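Local coordinates for hypothetical sugar ABC-transporter sugar binding protein (Arthrobacter globiformis, PDB 7BVT) that binds cyclic alpha-maltosyl-1,6-maltose and probably delivers it to an ABC transporter as the substrate-binding component of a bacterial sugar uptake system, at residues T116-D120 and A121-F125; P336-D339 and S340-T343. All blocks are in the same frame, centred on the assembly; numbering follows the deposited sequence.

Contact 1 (T116-D120 and A121-F125); sequences TDVND and ALTSF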
# COMPACT_ATOMS: atom_id res chain seq x y z
N THR A 116 12.51 4.24 -15.28
CA THR A 116 11.80 5.54 -15.49
C THR A 116 10.29 5.34 -15.52
O THR A 116 9.56 6.15 -14.98
CB THR A 116 12.22 6.22 -16.81
OG1 THR A 116 13.62 6.45 -16.64
CG2 THR A 116 11.43 7.50 -17.00
N ASP A 117 9.83 4.23 -16.09
CA ASP A 117 8.39 3.95 -16.29
C ASP A 117 7.78 3.52 -14.96
O ASP A 117 6.61 3.85 -14.71
CB ASP A 117 8.23 2.86 -17.34
CG ASP A 117 6.80 2.60 -17.83
OD1 ASP A 117 5.90 3.41 -17.58
OD2 ASP A 117 6.63 1.53 -18.45
N VAL A 118 8.54 2.76 -14.16
CA VAL A 118 8.04 2.35 -12.84
C VAL A 118 7.53 3.60 -12.11
O VAL A 118 8.17 4.65 -12.16
CB VAL A 118 9.11 1.60 -12.03
CG1 VAL A 118 8.63 1.31 -10.62
CG2 VAL A 118 9.49 0.32 -12.71
N ASN A 119 6.45 3.44 -11.39
CA ASN A 119 5.86 4.48 -10.52
C ASN A 119 6.94 5.22 -9.72
O ASN A 119 7.73 4.62 -8.98
CB ASN A 119 4.84 3.82 -9.60
CG ASN A 119 4.25 4.82 -8.64
OD1 ASN A 119 4.90 5.08 -7.60
ND2 ASN A 119 3.07 5.30 -8.98
N ASP A 120 6.96 6.56 -9.80
CA ASP A 120 8.07 7.34 -9.22
C ASP A 120 8.07 7.26 -7.68
O ASP A 120 9.14 7.33 -7.08
CB ASP A 120 7.92 8.81 -9.66
CG ASP A 120 8.16 9.09 -11.14
OD1 ASP A 120 8.61 8.22 -11.88
OD2 ASP A 120 7.92 10.27 -11.52
N ALA A 121 6.91 7.24 -7.06
CA ALA A 121 6.84 7.19 -5.59
C ALA A 121 7.55 5.90 -5.16
O ALA A 121 8.25 5.92 -4.15
CB ALA A 121 5.43 7.25 -5.10
N LEU A 122 7.37 4.82 -5.91
CA LEU A 122 8.00 3.51 -5.56
C LEU A 122 9.49 3.45 -5.87
O LEU A 122 10.24 2.83 -5.08
CB LEU A 122 7.23 2.36 -6.20
CG LEU A 122 5.80 2.24 -5.68
CD1 LEU A 122 4.99 1.31 -6.53
CD2 LEU A 122 5.79 1.81 -4.22
N THR A 123 9.99 4.04 -6.96
CA THR A 123 11.45 4.07 -7.19
C THR A 123 12.07 5.02 -6.17
O THR A 123 13.16 4.75 -5.69
CB THR A 123 11.86 4.41 -8.62
OG1 THR A 123 11.21 5.64 -9.00
CG2 THR A 123 11.53 3.25 -9.55
N SER A 124 11.41 6.12 -5.84
CA SER A 124 11.97 7.05 -4.82
C SER A 124 12.09 6.35 -3.47
O SER A 124 13.14 6.48 -2.83
CB SER A 124 11.11 8.27 -4.68
OG SER A 124 11.27 9.00 -5.88
N PHE A 125 11.04 5.67 -3.07
CA PHE A 125 10.99 4.85 -1.84
C PHE A 125 12.17 3.89 -1.86
O PHE A 125 12.90 3.80 -0.89
CB PHE A 125 9.67 4.11 -1.75
CG PHE A 125 9.60 3.26 -0.50
CD1 PHE A 125 10.16 2.01 -0.45
CD2 PHE A 125 9.14 3.80 0.69
CE1 PHE A 125 10.18 1.29 0.71
CE2 PHE A 125 9.13 3.07 1.86
CZ PHE A 125 9.68 1.81 1.87
O HOH W 1 10.64 6.06 -11.79

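Contact 2 (P336-D339 and S340-T343); sequences PVLD and SVAT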
# COMPACT_ATOMS: atom_id res chain seq x y z
N PRO A 336 -0.60 -2.57 -11.74
CA PRO A 336 0.67 -2.62 -12.44
C PRO A 336 1.62 -1.60 -11.83
O PRO A 336 1.21 -0.50 -11.45
CB PRO A 336 0.39 -2.26 -13.89
CG PRO A 336 -1.06 -1.94 -13.96
CD PRO A 336 -1.70 -2.16 -12.62
N VAL A 337 2.89 -1.93 -11.82
CA VAL A 337 3.91 -1.00 -11.26
C VAL A 337 4.40 0.02 -12.31
O VAL A 337 5.10 0.97 -11.92
CB VAL A 337 5.09 -1.78 -10.64
CG1 VAL A 337 4.59 -2.70 -9.55
CG2 VAL A 337 5.89 -2.55 -11.66
N LEU A 338 4.13 -0.21 -13.59
CA LEU A 338 4.55 0.65 -14.70
C LEU A 338 3.46 1.69 -14.97
O LEU A 338 2.29 1.31 -15.11
CB LEU A 338 4.79 -0.21 -15.93
CG LEU A 338 5.89 -1.24 -15.82
CD1 LEU A 338 6.03 -2.03 -17.12
CD2 LEU A 338 7.24 -0.59 -15.53
N ASP A 339 3.85 2.95 -15.11
CA ASP A 339 2.91 4.01 -15.49
C ASP A 339 2.31 3.64 -16.86
O ASP A 339 1.09 3.82 -17.07
CB ASP A 339 3.58 5.39 -15.54
CG ASP A 339 3.98 6.09 -14.24
OD1 ASP A 339 3.75 5.56 -13.20
OD2 ASP A 339 4.62 7.18 -14.33
N SER A 340 3.14 3.16 -17.77
CA SER A 340 2.74 2.95 -19.19
C SER A 340 1.67 1.86 -19.26
O SER A 340 0.82 1.92 -20.15
CB SER A 340 3.90 2.53 -20.01
OG SER A 340 4.33 1.23 -19.67
N VAL A 341 1.64 0.96 -18.30
CA VAL A 341 0.60 -0.11 -18.31
C VAL A 341 -0.66 0.44 -17.63
O VAL A 341 -1.74 0.28 -18.20
CB VAL A 341 1.13 -1.41 -17.68
CG1 VAL A 341 0.01 -2.43 -17.53
CG2 VAL A 341 2.28 -1.98 -18.47
N ALA A 342 -0.54 1.08 -16.48
CA ALA A 342 -1.68 1.65 -15.73
C ALA A 342 -2.47 2.62 -16.61
O ALA A 342 -3.71 2.68 -16.43
CB ALA A 342 -1.22 2.33 -14.46
N THR A 343 -1.80 3.29 -17.56
CA THR A 343 -2.44 4.30 -18.43
C THR A 343 -2.62 3.77 -19.85
O THR A 343 -3.12 4.55 -20.67
CB THR A 343 -1.67 5.61 -18.46
OG1 THR A 343 -0.40 5.36 -19.06
CG2 THR A 343 -1.46 6.21 -17.09

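Contact 1 (T116-D120 and A121-F125)
N119 caps the first turn of helix 120-125 with its side-chain amide: OD1 accepts from L122 N at 3.0 Å, the donor lying in the carbonyl plane. With CG anti to the backbone N (chi1 177°), the amide swings forward over the start of the helix, where a short polar side chain such as asparagine can meet an amide that has no preceding turn to serve it. Ordinary helical bonds follow, T123 N to N119 O at 3.1 Å and S124 N to D120 O at 2.9 Å. The serine hydroxyl also bonds that oxygen, OG to D120 O at 3.0 Å; S124 N and S124 OG reach it from opposite faces of its carbonyl plane. T123 divides its branches: OG1 shares a water with V118 O, 2.9 Å from each, whereas CG2 packs obliquely on V118 CG1 at 3.6 Å. A beta-branched residue with one polar and one apolar arm suits this seam between water and the buried valine. L122 CG lies 3.5 Å from N119 OD1, a carbon packed beside the capping oxygen, and the leucine makes apolar contact with L294 and P136. The arrangement is a classic Asn N-cap, here starting a short helix two residues after helix 112-117, with the L122 side chain about 9 Å from a bound glucose unit.

Contact 2 (P336-D339 and S340-T343)
V341 sets its two methyl branches against two different residues of the preceding loop. CG1, anti to the backbone N (chi1 173°), meets the ring of P336 at CB, 3.7 Å away, and the two side chains lie at a slant to each other. CG2 meets L338 instead, 4.0 Å from its CD1. A branched valine can thus fill the angle between the proline ring and the leucine chain, and Y347 adds to the surroundings of both P336 and V341. At the margin of this patch, A342 CB stands 4.3 Å from P336 CG, its single methyl fitting close to the backbone. The carbonyl of N-cap residue L338 receives two amides in different ways: A342 N approaches almost straight, at 3.2 Å with an N-H...O angle of 175°, while V341 N sits above the carbonyl plane at 3.3 Å. Just past the helix, T343 folds its hydroxyl back between its own N and carbonyl carbon (chi1 65°), placing OG1 2.9 Å from D339 O and above that carbonyl's plane; T343 N reaches the same oxygen nearly end-on, at 3.0 Å. Apolar side chains therefore pack on the buried face of this short helix, and a doubled bond ties the exposed T343 to D339 O in the first turn.

Following the chain, contact 1 comes first, joining the end of helix 112-117 to helix 120-125; more than two hundred residues later contact 2 turns the loop after helix 322-332 into helix 339-342. Each closes only a local turn, and they stand in series, neither nested nor crossed. In space their centres are about 11 Å apart and they touch directly. D117 OD2 is hydrogen-bonded to S340 OG at 2.6 Å, and N119 N to V337 O at 2.9 Å; the backbones of D117 and D339 are also bonded. The end of helix 112-117 and the N-cap of helix 120-125 are thus bonded to the loop and first turn of helix 339-342, joining chain near strands 131-136 and 292-301 to helices 322-332 and 345-354.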